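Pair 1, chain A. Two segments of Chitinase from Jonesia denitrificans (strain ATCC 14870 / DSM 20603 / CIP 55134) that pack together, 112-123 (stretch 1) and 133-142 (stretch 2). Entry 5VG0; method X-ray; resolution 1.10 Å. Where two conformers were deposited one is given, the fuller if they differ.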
# COMPACT_ATOMS: atom_id res chain seq x y z
N ASP A 112 6.99 -11.96 -10.98
CA ASP A 112 5.92 -12.84 -11.45
C ASP A 112 4.55 -12.21 -11.25
O ASP A 112 3.58 -12.90 -10.92
CB ASP A 112 6.00 -14.23 -10.79
CG ASP A 112 5.05 -15.23 -11.38
OD1 ASP A 112 4.76 -15.16 -12.59
OD2 ASP A 112 4.62 -16.12 -10.63
N LEU A 113 4.44 -10.91 -11.49
CA LEU A 113 3.13 -10.28 -11.48
C LEU A 113 2.38 -10.60 -12.77
O LEU A 113 2.97 -10.57 -13.85
CB LEU A 113 3.27 -8.77 -11.34
CG LEU A 113 3.87 -8.29 -10.03
CD1 LEU A 113 4.13 -6.81 -10.07
CD2 LEU A 113 2.98 -8.62 -8.86
N PRO A 114 1.09 -10.91 -12.68
CA PRO A 114 0.33 -11.24 -13.89
C PRO A 114 0.14 -10.01 -14.76
O PRO A 114 0.01 -8.89 -14.27
CB PRO A 114 -1.01 -11.73 -13.33
CG PRO A 114 -1.14 -11.00 -12.02
CD PRO A 114 0.25 -10.91 -11.47
N THR A 115 0.09 -10.24 -16.07
CA THR A 115 -0.09 -9.12 -16.98
C THR A 115 -1.53 -8.60 -16.93
O THR A 115 -2.45 -9.30 -16.50
CB THR A 115 0.29 -9.49 -18.43
OG1 THR A 115 -0.55 -10.53 -18.91
CG2 THR A 115 1.75 -9.93 -18.52
N GLY A 116 -1.70 -7.36 -17.38
CA GLY A 116 -2.99 -6.72 -17.39
C GLY A 116 -3.18 -5.80 -16.20
O GLY A 116 -2.25 -5.44 -15.49
N GLU A 117 -4.43 -5.42 -15.99
CA GLU A 117 -4.80 -4.48 -14.93
C GLU A 117 -5.01 -5.24 -13.63
O GLU A 117 -5.79 -6.19 -13.58
CB GLU A 117 -6.10 -3.77 -15.31
CG GLU A 117 -6.04 -3.00 -16.61
CD GLU A 117 -7.41 -2.56 -17.08
OE1 GLU A 117 -8.22 -2.14 -16.23
OE2 GLU A 117 -7.68 -2.65 -18.29
N HIS A 118 -4.34 -4.79 -12.57
CA HIS A 118 -4.44 -5.42 -11.26
C HIS A 118 -4.32 -4.37 -10.18
O HIS A 118 -3.83 -3.27 -10.40
CB HIS A 118 -3.34 -6.47 -11.07
CG HIS A 118 -3.41 -7.52 -12.10
ND1 HIS A 118 -4.32 -8.55 -12.03
CD2 HIS A 118 -2.76 -7.67 -13.28
CE1 HIS A 118 -4.21 -9.30 -13.11
NE2 HIS A 118 -3.28 -8.78 -13.89
N THR A 119 -4.76 -4.75 -8.99
CA THR A 119 -4.55 -3.94 -7.80
C THR A 119 -3.69 -4.73 -6.83
O THR A 119 -4.05 -5.85 -6.44
CB THR A 119 -5.87 -3.53 -7.15
OG1 THR A 119 -6.62 -2.75 -8.10
CG2 THR A 119 -5.63 -2.68 -5.91
N ILE A 120 -2.55 -4.16 -6.46
CA ILE A 120 -1.68 -4.74 -5.45
C ILE A 120 -2.05 -4.14 -4.11
O ILE A 120 -2.14 -2.92 -4.00
CB ILE A 120 -0.20 -4.44 -5.76
CG1 ILE A 120 0.19 -4.97 -7.14
CG2 ILE A 120 0.70 -5.01 -4.68
CD1 ILE A 120 1.55 -4.54 -7.59
N LEU A 121 -2.28 -4.97 -3.10
CA LEU A 121 -2.43 -4.51 -1.73
C LEU A 121 -1.17 -4.87 -0.96
O LEU A 121 -0.77 -6.04 -0.92
CB LEU A 121 -3.64 -5.15 -1.06
CG LEU A 121 -3.76 -4.90 0.46
CD1 LEU A 121 -4.03 -3.43 0.75
CD2 LEU A 121 -4.80 -5.80 1.08
N ALA A 122 -0.55 -3.87 -0.37
CA ALA A 122 0.58 -4.04 0.52
C ALA A 122 0.07 -3.87 1.94
O ALA A 122 -0.52 -2.84 2.26
CB ALA A 122 1.68 -3.04 0.21
N ARG A 123 0.30 -4.87 2.77
CA ARG A 123 -0.12 -4.88 4.16
C ARG A 123 1.14 -4.97 5.02
O ARG A 123 1.87 -5.96 4.96
CB ARG A 123 -1.05 -6.06 4.40
CG ARG A 123 -1.72 -6.09 5.72
CD ARG A 123 -2.91 -7.06 5.69
NE ARG A 123 -2.48 -8.44 5.77
CZ ARG A 123 -3.31 -9.47 5.87
NH1 ARG A 123 -4.62 -9.30 5.82
NH2 ARG A 123 -2.83 -10.69 6.02
N PHE A 133 -0.76 -1.42 8.28
CA PHE A 133 -0.95 -0.31 7.37
C PHE A 133 -1.27 -0.86 5.99
O PHE A 133 -0.68 -1.85 5.55
CB PHE A 133 0.29 0.60 7.34
CG PHE A 133 0.49 1.33 8.62
CD1 PHE A 133 1.05 0.71 9.71
CD2 PHE A 133 0.04 2.63 8.75
CE1 PHE A 133 1.16 1.37 10.92
CE2 PHE A 133 0.16 3.28 9.95
CZ PHE A 133 0.70 2.65 11.04
N TYR A 134 -2.19 -0.21 5.30
CA TYR A 134 -2.82 -0.74 4.10
C TYR A 134 -2.59 0.22 2.93
O TYR A 134 -2.97 1.38 3.00
CB TYR A 134 -4.32 -0.92 4.35
CG TYR A 134 -4.61 -2.02 5.35
CD1 TYR A 134 -4.59 -1.78 6.73
CD2 TYR A 134 -4.89 -3.31 4.92
CE1 TYR A 134 -4.84 -2.81 7.64
CE2 TYR A 134 -5.15 -4.32 5.83
CZ TYR A 134 -5.12 -4.07 7.17
OH TYR A 134 -5.38 -5.12 8.02
N ASN A 135 -2.01 -0.30 1.85
CA ASN A 135 -1.69 0.49 0.67
C ASN A 135 -2.09 -0.26 -0.60
O ASN A 135 -1.50 -1.31 -0.89
CB ASN A 135 -0.19 0.79 0.56
CG ASN A 135 0.29 1.91 1.50
OD1 ASN A 135 0.64 2.97 1.04
ND2 ASN A 135 0.26 1.67 2.79
N CYS A 136 -3.02 0.29 -1.37
CA CYS A 136 -3.35 -0.25 -2.68
C CYS A 136 -2.64 0.52 -3.78
O CYS A 136 -2.60 1.75 -3.76
CB CYS A 136 -4.85 -0.16 -2.92
SG CYS A 136 -5.71 -1.50 -2.12
N MET A 137 -2.17 -0.22 -4.78
CA MET A 137 -1.52 0.33 -5.96
C MET A 137 -2.23 -0.23 -7.19
O MET A 137 -2.29 -1.45 -7.37
CB MET A 137 -0.04 -0.07 -6.04
CG MET A 137 0.91 0.62 -5.07
SD MET A 137 0.66 0.34 -3.31
CE MET A 137 0.96 -1.41 -3.22
N ASP A 138 -2.75 0.64 -8.02
CA ASP A 138 -3.40 0.26 -9.27
C ASP A 138 -2.35 0.27 -10.37
O ASP A 138 -1.73 1.30 -10.63
CB ASP A 138 -4.54 1.21 -9.59
CG ASP A 138 -5.59 1.18 -8.51
OD1 ASP A 138 -6.20 0.11 -8.33
OD2 ASP A 138 -5.79 2.21 -7.84
N VAL A 139 -2.17 -0.88 -11.02
CA VAL A 139 -1.09 -1.06 -11.97
C VAL A 139 -1.61 -1.72 -13.23
O VAL A 139 -2.63 -2.40 -13.24
CB VAL A 139 0.08 -1.88 -11.37
CG1 VAL A 139 0.68 -1.15 -10.19
CG2 VAL A 139 -0.36 -3.30 -10.98
N VAL A 140 -0.88 -1.50 -14.31
CA VAL A 140 -1.07 -2.24 -15.55
C VAL A 140 0.28 -2.87 -15.86
O VAL A 140 1.27 -2.17 -16.06
CB VAL A 140 -1.53 -1.35 -16.72
CG1 VAL A 140 -1.74 -2.20 -17.96
CG2 VAL A 140 -2.79 -0.60 -16.35
N VAL A 141 0.31 -4.20 -15.88
CA VAL A 141 1.53 -4.96 -16.05
C VAL A 141 1.64 -5.39 -17.50
O VAL A 141 0.69 -5.93 -18.07
CB VAL A 141 1.51 -6.18 -15.12
CG1 VAL A 141 2.74 -7.07 -15.36
CG2 VAL A 141 1.40 -5.76 -13.65
N SER A 142 2.81 -5.19 -18.10
CA SER A 142 3.06 -5.72 -19.43
C SER A 142 4.48 -6.24 -19.53
O SER A 142 4.78 -7.02 -20.43
CB SER A 142 2.81 -4.67 -20.51
OG SER A 142 3.70 -3.58 -20.36
OXT SER A 142 5.31 -5.88 -18.70

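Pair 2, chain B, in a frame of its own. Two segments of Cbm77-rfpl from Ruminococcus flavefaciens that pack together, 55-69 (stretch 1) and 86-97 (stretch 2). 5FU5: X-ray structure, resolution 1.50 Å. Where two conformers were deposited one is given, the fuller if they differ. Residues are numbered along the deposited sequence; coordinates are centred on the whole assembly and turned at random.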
# COMPACT_ATOMS: atom_id res chain seq x y z
N SER B 55 -3.88 -6.99 -4.96
CA SER B 55 -5.27 -6.84 -5.28
C SER B 55 -6.13 -6.83 -4.03
O SER B 55 -5.80 -7.46 -3.03
CB SER B 55 -5.68 -7.99 -6.18
OG SER B 55 -4.85 -8.00 -7.32
N PHE B 56 -7.25 -6.14 -4.11
CA PHE B 56 -8.26 -6.09 -3.06
C PHE B 56 -9.56 -5.59 -3.64
O PHE B 56 -9.56 -4.94 -4.70
CB PHE B 56 -7.83 -5.24 -1.89
CG PHE B 56 -7.66 -3.77 -2.19
CD1 PHE B 56 -6.50 -3.31 -2.78
CD2 PHE B 56 -8.66 -2.85 -1.89
CE1 PHE B 56 -6.31 -1.96 -3.02
CE2 PHE B 56 -8.48 -1.48 -2.17
CZ PHE B 56 -7.32 -1.05 -2.74
N THR B 57 -10.64 -5.85 -2.92
CA THR B 57 -11.96 -5.35 -3.24
C THR B 57 -12.37 -4.36 -2.15
O THR B 57 -12.50 -4.71 -0.98
CB THR B 57 -12.98 -6.48 -3.42
OG1 THR B 57 -12.58 -7.36 -4.47
CG2 THR B 57 -14.38 -5.90 -3.80
N ALA B 58 -12.48 -3.08 -2.55
CA ALA B 58 -12.98 -2.04 -1.67
C ALA B 58 -14.44 -2.30 -1.42
O ALA B 58 -15.22 -2.35 -2.37
CB ALA B 58 -12.80 -0.64 -2.28
N PRO B 59 -14.85 -2.44 -0.13
CA PRO B 59 -16.27 -2.68 0.13
C PRO B 59 -17.18 -1.45 0.01
O PRO B 59 -18.41 -1.59 -0.10
CB PRO B 59 -16.26 -3.18 1.56
CG PRO B 59 -15.05 -2.64 2.18
CD PRO B 59 -14.05 -2.50 1.09
N SER B 60 -16.53 -0.27 0.01
CA SER B 60 -17.15 0.99 -0.22
C SER B 60 -16.08 1.98 -0.67
O SER B 60 -14.89 1.68 -0.58
CB SER B 60 -17.88 1.49 1.02
OG SER B 60 -17.00 1.58 2.13
N ALA B 61 -16.52 3.16 -1.15
CA ALA B 61 -15.56 4.18 -1.55
C ALA B 61 -14.77 4.65 -0.32
O ALA B 61 -15.22 4.53 0.83
CB ALA B 61 -16.26 5.34 -2.20
N GLY B 62 -13.61 5.20 -0.57
CA GLY B 62 -12.69 5.52 0.50
C GLY B 62 -11.32 5.91 0.01
O GLY B 62 -11.18 6.41 -1.10
N LYS B 63 -10.31 5.68 0.83
CA LYS B 63 -8.99 6.20 0.60
C LYS B 63 -7.96 5.13 0.84
O LYS B 63 -7.96 4.51 1.91
CB LYS B 63 -8.69 7.41 1.49
CG LYS B 63 -7.31 8.03 1.25
CD LYS B 63 -7.01 9.26 2.06
CE LYS B 63 -6.85 8.98 3.52
NZ LYS B 63 -6.49 10.25 4.23
N LEU B 64 -7.09 4.92 -0.12
CA LEU B 64 -5.93 4.07 0.00
C LEU B 64 -4.68 4.89 0.39
O LEU B 64 -4.41 5.91 -0.24
CB LEU B 64 -5.68 3.33 -1.32
CG LEU B 64 -4.43 2.43 -1.39
CD1 LEU B 64 -4.56 1.15 -0.56
CD2 LEU B 64 -4.13 2.08 -2.84
N THR B 65 -3.94 4.44 1.42
CA THR B 65 -2.68 5.00 1.80
C THR B 65 -1.59 3.97 1.69
O THR B 65 -1.73 2.83 2.15
CB THR B 65 -2.73 5.52 3.27
OG1 THR B 65 -3.73 6.52 3.41
CG2 THR B 65 -1.42 6.08 3.76
N LEU B 66 -0.49 4.34 1.04
CA LEU B 66 0.68 3.48 0.78
C LEU B 66 1.91 4.19 1.29
O LEU B 66 2.12 5.35 0.96
CB LEU B 66 0.87 3.17 -0.71
CG LEU B 66 -0.30 2.53 -1.40
CD1 LEU B 66 0.02 2.49 -2.89
CD2 LEU B 66 -0.59 1.15 -0.85
N VAL B 67 2.71 3.52 2.14
CA VAL B 67 3.86 4.16 2.80
C VAL B 67 5.15 3.47 2.35
O VAL B 67 5.27 2.22 2.49
CB VAL B 67 3.75 4.07 4.33
CG1 VAL B 67 4.96 4.71 5.02
CG2 VAL B 67 2.41 4.63 4.83
N PHE B 68 6.07 4.25 1.76
CA PHE B 68 7.33 3.78 1.20
C PHE B 68 8.55 4.33 1.98
O PHE B 68 8.42 5.30 2.75
CB PHE B 68 7.44 4.23 -0.27
CG PHE B 68 6.31 3.75 -1.13
CD1 PHE B 68 5.09 4.44 -1.16
CD2 PHE B 68 6.47 2.62 -1.95
CE1 PHE B 68 4.08 4.03 -2.00
CE2 PHE B 68 5.44 2.21 -2.80
CZ PHE B 68 4.25 2.91 -2.81
N ALA B 69 9.73 3.75 1.73
CA ALA B 69 10.99 4.35 2.20
C ALA B 69 11.32 5.67 1.49
O ALA B 69 11.90 6.59 2.08
CB ALA B 69 12.14 3.38 2.05
N ASN B 86 6.41 12.98 0.53
CA ASN B 86 7.09 12.56 1.77
C ASN B 86 6.90 11.10 2.10
O ASN B 86 6.67 10.73 3.24
CB ASN B 86 6.67 13.44 2.96
CG ASN B 86 6.85 14.90 2.64
OD1 ASN B 86 7.87 15.30 2.06
ND2 ASN B 86 5.86 15.70 2.99
N GLY B 87 6.97 10.29 1.06
CA GLY B 87 6.95 8.84 1.20
C GLY B 87 5.56 8.22 1.26
O GLY B 87 5.44 6.98 1.33
N ILE B 88 4.51 9.03 1.16
CA ILE B 88 3.14 8.57 1.32
C ILE B 88 2.34 8.83 0.02
O ILE B 88 2.23 9.98 -0.43
CB ILE B 88 2.45 9.25 2.53
CG1 ILE B 88 3.19 8.90 3.84
CG2 ILE B 88 1.01 8.82 2.60
CD1 ILE B 88 2.74 9.69 5.04
N ILE B 89 1.77 7.76 -0.56
CA ILE B 89 0.79 7.88 -1.62
C ILE B 89 -0.59 7.78 -1.04
O ILE B 89 -0.86 6.88 -0.22
CB ILE B 89 0.97 6.79 -2.68
CG1 ILE B 89 2.31 7.02 -3.39
CG2 ILE B 89 -0.23 6.72 -3.62
CD1 ILE B 89 2.64 6.06 -4.50
N THR B 90 -1.49 8.69 -1.42
CA THR B 90 -2.90 8.57 -1.11
C THR B 90 -3.68 8.59 -2.40
O THR B 90 -3.41 9.39 -3.31
CB THR B 90 -3.45 9.65 -0.17
OG1 THR B 90 -3.20 10.94 -0.72
CG2 THR B 90 -2.78 9.62 1.14
N VAL B 91 -4.65 7.73 -2.48
CA VAL B 91 -5.51 7.61 -3.66
C VAL B 91 -6.93 7.37 -3.20
O VAL B 91 -7.18 6.42 -2.45
CB VAL B 91 -5.16 6.45 -4.62
CG1 VAL B 91 -5.94 6.64 -5.93
CG2 VAL B 91 -3.66 6.30 -4.90
N ASP B 92 -7.88 8.17 -3.68
CA ASP B 92 -9.26 7.98 -3.41
C ASP B 92 -9.83 7.00 -4.41
O ASP B 92 -9.58 7.15 -5.61
CB ASP B 92 -10.01 9.31 -3.43
CG ASP B 92 -9.61 10.23 -2.26
OD1 ASP B 92 -8.74 9.92 -1.45
OD2 ASP B 92 -10.14 11.30 -2.15
N LEU B 93 -10.61 6.03 -3.93
CA LEU B 93 -11.12 4.92 -4.70
C LEU B 93 -12.61 4.68 -4.53
O LEU B 93 -13.19 5.00 -3.47
CB LEU B 93 -10.35 3.62 -4.37
CG LEU B 93 -8.86 3.61 -4.64
CD1 LEU B 93 -8.25 2.32 -4.13
CD2 LEU B 93 -8.52 3.80 -6.11
N ALA B 94 -13.23 4.19 -5.59
CA ALA B 94 -14.62 3.75 -5.54
C ALA B 94 -14.70 2.30 -5.04
O ALA B 94 -13.70 1.58 -4.98
CB ALA B 94 -15.24 3.85 -6.93
N GLN B 95 -15.91 1.89 -4.68
CA GLN B 95 -16.17 0.48 -4.34
C GLN B 95 -15.72 -0.38 -5.52
O GLN B 95 -15.87 0.01 -6.69
CB GLN B 95 -17.66 0.27 -4.09
CG GLN B 95 -18.07 -1.12 -3.62
CD GLN B 95 -18.11 -2.22 -4.68
OE1 GLN B 95 -18.42 -1.96 -5.85
NE2 GLN B 95 -17.87 -3.48 -4.25
N GLY B 96 -15.21 -1.58 -5.22
CA GLY B 96 -14.91 -2.56 -6.23
C GLY B 96 -13.48 -2.99 -6.25
O GLY B 96 -12.69 -2.64 -5.35
N ALA B 97 -13.14 -3.79 -7.26
CA ALA B 97 -11.82 -4.42 -7.36
C ALA B 97 -10.78 -3.39 -7.75
O ALA B 97 -11.02 -2.54 -8.61
CB ALA B 97 -11.83 -5.56 -8.36

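An antiparallel strand pair fixes the backbone and leaves the side chains to fill the space on its two faces, and these two contacts illustrate how differently that can be done. In pair 1, the strand that includes Thr A119 to Arg A123 runs at 158° to strand 133-141; in pair 2, strand 62-68 runs at 155° to strand 88-93. Fourteen central residues superpose with an RMSD of 0.7 Å.

The shared ladder alternates hydrogen-bonded and non-hydrogen-bonded pairs in the same order. Ile A120 and Met A137 match Leu B64 and Val B91, and each couple is joined by two backbone hydrogen bonds: Ile A120 N to Met A137 O is 2.9 Å and Met A137 N to Ile A120 O 2.8 Å, against 2.8 Å from Leu B64 N to Val B91 O and 2.9 Å from Val B91 N to Leu B64 O.

The face carrying these residues is largely apolar in both pairs. At its centre, the end of Met A137 comes nearer the partner strand, its CE lying 3.9 Å from both Ile A120 CG2 and Ala A122 CB. The shorter Val B91 has no such reach. Both pairs also pack diagonally: Leu B64 CB lies 3.9 Å from Leu B93 CD1, and Ile A120 CD1 4.1 Å from Val A139 CG2. One step along, Ala A122 and Asn A135 match Leu B66 and Ile B89. The CB atoms meet in both pairs, Ala A122 CB lying 4.3 Å from Asn A135 CB and Leu B66 CB 4.1 Å from Ile B89 CB; pair 2 differs in the bulk beyond CB, with leucine and isoleucine against alanine and asparagine. At the other end, His A118 matches Gly B62. The histidine lays its CB 4.4 Å from Val A139 CG2, while its NE2 donates a 2.8 Å hydrogen bond to Thr A115 O; the glycine offers backbone alone, and Leu B93 reaches Phe B56, with Leu B93 CD1 3.8 Å from Phe B56 CZ at the ring edge.

The other face follows the same logic with more polar choices. Asp A138 and Asp B92 coincide almost exactly, yet Thr A119 OG1 donates a 2.9 Å hydrogen bond to Asp A138 OD1, whereas at the matching position Lys B63 brings its aliphatic CG to 3.6 Å from Asp B92 OD1. Leu A121 CD1 packs 3.8 Å from Cys A136 SG; in pair 2 two threonines take these places, with Thr B65 OG1 4.0 Å from Thr B90 CG2. Finally, Arg A123 CD rests 3.5 Å from Tyr A134 CE2, where Val B67 CG2 and Ile B88 CG1 approach more loosely, at 4.5 Å.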